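Local coordinates for beta-galactosidase (Trichoderma reesei, PDB 3OG2), which probably hydrolyses terminal non-reducing beta-D-galactose residues from beta-D-galactosides, as a glycoprotein of glycoside hydrolase family 35, at residues Val77-Glu83 / Ala149-Tyr153; Ala121-Gly125 / Asn332-Pro336. All blocks are in the same frame, centred on the assembly; numbering follows the deposited sequence.

How the contacts relate
Both contacts belong to the family 35 TIM barrel and lie near the C-terminal ends of its strands, with centres about 14 Å apart. Along the chain their segments alternate: 77-83, 121-125, 149-153, 332-336. Segment 77-83 follows strand 72-76 directly, and 121-125 follows the neighbouring parallel strand 110-116. That second strand also leads on to helix 144-163, which supplies 149-153, whereas 332-336 lies in the loop after strand 318-321. The contacts touch through packing of D78 OD2 on V123 CG2, 3.9 Å apart. Contact 1 packs the loop after strand 72-76 onto helix 144-163 of the outer layer, and contact 2 ties together loops at the galactose site, to which A121 and E122 belong.

Contact 1 (Val77-Glu83 / Ala149-Tyr153); sequences VDWALLE and ATDNY
E83 OE1 is gripped by W79 NE1 from its own segment, at 2.8 Å, and by a water that ties it to A149 and Y153. The setting is a beta-alpha loop of the TIM barrel: the short helix 79-82, just after strand 72-76, packs on the barrel helix 144-163. The indole N-H meets the anti lone pair of OE1 nearly in the ring plane, which, with the bonds to OE2, sets the turn of the carboxylate. The water is hydrogen-bonded to E83 OE1 and A149 O and accepts from Y153 N. It sits within the helix, since A149 O and Y153 N stand 5.2 Å apart, too far for their own helical bond. The other carboxylate oxygen, E83 OE2, takes an almost straight bond (175°) from N152 ND2 at 3.1 Å, arriving from above the carboxylate plane, and is also bonded to G87 N. Flat against the indole lies the phenol: the five-membered ring of W79 and the Y153 ring form an offset stack, centroids 4.1 Å apart and planes at 17°. W79 CB adds a CH-pi contact over the phenol face, and Y153 CB returns one over the pyrrole. Chi1 of 167° carries the Y153 ring from the helix across W79, leaving its hydroxyl bonded to P115 O. At the far rim of the indole, A149 O faces the edge near its plane, 3.3 Å from W79 CZ2.

Contact 2 (Ala121-Gly125 / Asn332-Pro336); sequences AEVSG and NLGHP
This is a largely backbone contact between two irregular loops, both running beyond the C-terminal ends of barrel strands, 110-116 and 318-321. V123 and G334 form a single beta bridge, with CA atoms 4.0 Å apart. The bonds flank that pair rather than join it, the pattern of an antiparallel non-hydrogen-bonded pair. On one flank S124 N donates to L333 O at 2.7 Å, almost straight at 177°. On the other, H335 N reaches E122 O at 3.1 Å, but rises steeply from the carbonyl plane, 53° out of it. In the TIM barrel of family 35 such loops border the substrate pocket, and here E122, like A121, is a galactose-binding residue. With chi1 at 79°, the H335 side chain folds back beside E122, the two running alongside each other and pointing the same way. E122 CA lies over a face of the imidazole, a CH-pi contact 3.7 Å from its centroid. Farther out, E122 CG packs 3.4 Å from H335 NE2. The carboxylate beyond is held elsewhere, OE1 by Y342 OH and OE2 by a glycerol molecule. S124 CB rests 3.4 Å from L333 O, and its hydroxyl OG is hydrogen-bonded to L787 N, linking the bridge to a loop far along the chain. Next to the bridge the apolar branches V123 CG1 and L333 CD1 meet at a slant, 3.9 Å apart.

Contact 1 (Val77-Glu83 / Ala149-Tyr153)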
loop_
_atom_site.group_PDB
_atom_site.type_symbol
_atom_site.label_atom_id
_atom_site.label_comp_id
_atom_site.label_asym_id
_atom_site.label_seq_id
_atom_site.Cartn_x
_atom_site.Cartn_y
_atom_site.Cartn_z
ATOM N N VAL A 77 10.688 4.684 -3.084
ATOM C CA VAL A 77 11.921 4.023 -2.622
ATOM C C VAL A 77 12.260 4.619 -1.272
ATOM O O VAL A 77 12.140 5.859 -1.118
ATOM C CB VAL A 77 13.085 4.216 -3.599
ATOM C CG1 VAL A 77 14.297 3.443 -3.083
ATOM C CG2 VAL A 77 12.705 3.825 -5.013
ATOM N N ASP A 78 12.632 3.792 -0.292
ATOM C CA ASP A 78 12.921 4.259 1.062
ATOM C C ASP A 78 14.421 4.356 1.258
ATOM O O ASP A 78 15.126 3.335 1.426
ATOM C CB ASP A 78 12.267 3.263 2.041
ATOM C CG ASP A 78 12.418 3.672 3.468
ATOM O OD1 ASP A 78 13.086 4.660 3.824
ATOM O OD2 ASP A 78 11.807 2.948 4.350
ATOM N N TRP A 79 14.923 5.594 1.268
ATOM C CA TRP A 79 16.366 5.858 1.381
ATOM C C TRP A 79 16.929 5.194 2.635
ATOM O O TRP A 79 18.048 4.643 2.592
ATOM C CB TRP A 79 16.513 7.399 1.407
ATOM C CG TRP A 79 17.884 7.940 1.625
ATOM C CD1 TRP A 79 19.129 7.314 1.576
ATOM C CD2 TRP A 79 18.160 9.317 1.944
ATOM N NE1 TRP A 79 20.117 8.221 1.844
ATOM C CE2 TRP A 79 19.557 9.457 2.076
ATOM C CE3 TRP A 79 17.355 10.435 2.131
ATOM C CZ2 TRP A 79 20.160 10.667 2.384
ATOM C CZ3 TRP A 79 17.935 11.642 2.437
ATOM C CH2 TRP A 79 19.332 11.743 2.563
ATOM N N ALA A 80 16.221 5.244 3.748
ATOM C CA ALA A 80 16.733 4.736 5.031
ATOM C C ALA A 80 17.120 3.251 4.926
ATOM O O ALA A 80 17.973 2.806 5.693
ATOM C CB ALA A 80 15.683 4.904 6.127
ATOM N N LEU A 81 16.496 2.495 3.997
ATOM C CA LEU A 81 16.891 1.067 3.840
ATOM C C LEU A 81 18.093 0.872 2.942
ATOM O O LEU A 81 18.708 -0.200 3.039
ATOM C CB LEU A 81 15.680 0.294 3.274
ATOM C CG LEU A 81 14.497 0.186 4.280
ATOM C CD1 LEU A 81 13.290 -0.387 3.533
ATOM C CD2 LEU A 81 14.886 -0.679 5.454
ATOM N N LEU A 82 18.366 1.872 2.073
ATOM C CA LEU A 82 19.415 1.687 1.062
ATOM C C LEU A 82 20.692 2.396 1.387
ATOM O O LEU A 82 21.709 2.138 0.721
ATOM C CB LEU A 82 18.888 2.214 -0.288
ATOM C CG LEU A 82 17.558 1.600 -0.715
ATOM C CD1 LEU A 82 17.276 1.985 -2.169
ATOM C CD2 LEU A 82 17.543 0.077 -0.591
ATOM N N GLU A 83 20.715 3.296 2.361
ATOM C CA GLU A 83 21.965 3.958 2.747
ATOM C C GLU A 83 22.013 4.056 4.265
ATOM O O GLU A 83 22.181 5.129 4.848
ATOM C CB GLU A 83 22.143 5.319 2.046
ATOM C CG GLU A 83 23.613 5.749 2.055
ATOM C CD GLU A 83 23.844 7.160 1.567
ATOM O OE1 GLU A 83 22.902 7.906 1.365
ATOM O OE2 GLU A 83 25.038 7.530 1.401
ATOM N N ALA A 149 24.098 15.707 1.756
ATOM C CA ALA A 149 23.787 14.407 2.370
ATOM C C ALA A 149 22.901 13.550 1.462
ATOM O O ALA A 149 22.951 12.328 1.594
ATOM C CB ALA A 149 23.106 14.588 3.718
ATOM N N THR A 150 22.127 14.166 0.555
ATOM C CA THR A 150 21.221 13.404 -0.333
ATOM C C THR A 150 21.879 12.973 -1.640
ATOM O O THR A 150 21.310 12.167 -2.397
ATOM C CB THR A 150 19.965 14.210 -0.705
ATOM O OG1 THR A 150 20.304 15.288 -1.592
ATOM C CG2 THR A 150 19.208 14.741 0.495
ATOM N N ASP A 151 23.051 13.543 -1.943
ATOM C CA ASP A 151 23.585 13.393 -3.300
ATOM C C ASP A 151 23.905 11.953 -3.645
ATOM O O ASP A 151 23.616 11.502 -4.772
ATOM C CB ASP A 151 24.896 14.180 -3.477
ATOM C CG ASP A 151 24.665 15.679 -3.626
ATOM O OD1 ASP A 151 23.584 16.114 -4.080
ATOM O OD2 ASP A 151 25.634 16.428 -3.352
ATOM N N ASN A 152 24.545 11.207 -2.771
ATOM C CA ASN A 152 24.945 9.843 -3.096
ATOM C C ASN A 152 23.701 8.993 -3.329
ATOM O O ASN A 152 23.671 8.205 -4.297
ATOM C CB ASN A 152 25.786 9.287 -1.927
ATOM C CG ASN A 152 26.378 7.931 -2.279
ATOM O OD1 ASN A 152 26.938 7.712 -3.351
ATOM N ND2 ASN A 152 26.288 6.983 -1.342
ATOM N N TYR A 153 22.691 9.112 -2.498
ATOM C CA TYR A 153 21.479 8.315 -2.676
ATOM C C TYR A 153 20.832 8.673 -3.984
ATOM O O TYR A 153 20.465 7.772 -4.765
ATOM C CB TYR A 153 20.509 8.618 -1.488
ATOM C CG TYR A 153 19.132 8.086 -1.780
ATOM C CD1 TYR A 153 18.869 6.692 -1.791
ATOM C CD2 TYR A 153 18.072 8.951 -2.043
ATOM C CE1 TYR A 153 17.552 6.236 -2.079
ATOM C CE2 TYR A 153 16.813 8.508 -2.326
ATOM C CZ TYR A 153 16.553 7.149 -2.340
ATOM O OH TYR A 153 15.287 6.701 -2.611
HETATM O O HOH W 1 23.124 10.171 -0.020
#

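Contact 2 (Ala121-Gly125 / Asn332-Pro336)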
loop_
_atom_site.group_PDB
_atom_site.type_symbol
_atom_site.label_atom_id
_atom_site.label_comp_id
_atom_site.label_asym_id
_atom_site.label_seq_id
_atom_site.Cartn_x
_atom_site.Cartn_y
_atom_site.Cartn_z
ATOM N N ALA A 121 5.183 8.627 3.609
ATOM C CA ALA A 121 4.893 7.208 3.413
ATOM C C ALA A 121 4.618 6.415 4.659
ATOM O O ALA A 121 4.490 5.171 4.627
ATOM C CB ALA A 121 6.001 6.499 2.618
ATOM N N GLU A 122 4.461 7.093 5.789
ATOM C CA GLU A 122 4.307 6.414 7.088
ATOM C C GLU A 122 5.454 5.431 7.375
ATOM O O GLU A 122 5.305 4.430 8.058
ATOM C CB GLU A 122 2.943 5.722 7.207
ATOM C CG GLU A 122 1.803 6.770 7.338
ATOM C CD GLU A 122 1.461 7.444 6.021
ATOM O OE1 GLU A 122 1.073 6.728 5.045
ATOM O OE2 GLU A 122 1.497 8.703 5.955
ATOM N N VAL A 123 6.647 5.769 6.854
ATOM C CA VAL A 123 7.856 4.999 7.125
ATOM C C VAL A 123 8.731 5.797 8.106
ATOM O O VAL A 123 8.624 7.035 8.216
ATOM C CB VAL A 123 8.697 4.628 5.893
ATOM C CG1 VAL A 123 7.824 3.824 4.908
ATOM C CG2 VAL A 123 9.375 5.813 5.210
ATOM N N SER A 124 9.624 5.067 8.787
ATOM C CA SER A 124 10.518 5.707 9.751
ATOM C C SER A 124 11.298 6.841 9.053
ATOM O O SER A 124 11.869 6.644 7.977
ATOM C CB SER A 124 11.499 4.661 10.288
ATOM O OG SER A 124 12.291 5.278 11.305
ATOM N N GLY A 125 11.305 8.010 9.686
ATOM C CA GLY A 125 11.993 9.229 9.230
ATOM C C GLY A 125 11.350 9.804 7.980
ATOM O O GLY A 125 11.949 10.715 7.347
ATOM N N ASN A 332 11.049 -2.936 11.529
ATOM C CA ASN A 332 11.079 -1.575 12.068
ATOM C C ASN A 332 11.049 -0.516 10.975
ATOM O O ASN A 332 11.420 0.658 11.269
ATOM C CB ASN A 332 12.312 -1.368 12.958
ATOM C CG ASN A 332 12.324 -2.367 14.092
ATOM O OD1 ASN A 332 11.359 -2.446 14.883
ATOM N ND2 ASN A 332 13.432 -3.074 14.191
ATOM N N LEU A 333 10.591 -0.810 9.764
ATOM C CA LEU A 333 10.714 0.269 8.728
ATOM C C LEU A 333 9.675 1.337 8.938
ATOM O O LEU A 333 9.826 2.400 8.312
ATOM C CB LEU A 333 10.691 -0.345 7.323
ATOM C CG LEU A 333 9.373 -0.924 6.821
ATOM C CD1 LEU A 333 8.478 0.143 6.178
ATOM C CD2 LEU A 333 9.642 -1.988 5.748
ATOM N N GLY A 334 8.602 1.120 9.707
ATOM C CA GLY A 334 7.539 2.078 9.844
ATOM C C GLY A 334 7.833 3.207 10.806
ATOM O O GLY A 334 8.710 3.151 11.648
ATOM N N HIS A 335 6.971 4.274 10.721
ATOM C CA HIS A 335 7.088 5.369 11.693
ATOM C C HIS A 335 6.247 5.149 12.926
ATOM O O HIS A 335 5.395 4.234 12.947
ATOM C CB HIS A 335 6.686 6.694 10.977
ATOM C CG HIS A 335 5.220 6.915 10.836
ATOM N ND1 HIS A 335 4.701 8.203 10.846
ATOM C CD2 HIS A 335 4.182 6.079 10.614
ATOM C CE1 HIS A 335 3.401 8.120 10.672
ATOM N NE2 HIS A 335 3.038 6.850 10.535
ATOM N N PRO A 336 6.398 5.968 13.969
ATOM C CA PRO A 336 5.639 5.775 15.191
ATOM C C PRO A 336 4.142 5.995 15.064
ATOM O O PRO A 336 3.412 5.526 15.943
ATOM C CB PRO A 336 6.168 6.862 16.147
ATOM C CG PRO A 336 7.590 7.071 15.640
ATOM C CD PRO A 336 7.437 6.996 14.140
#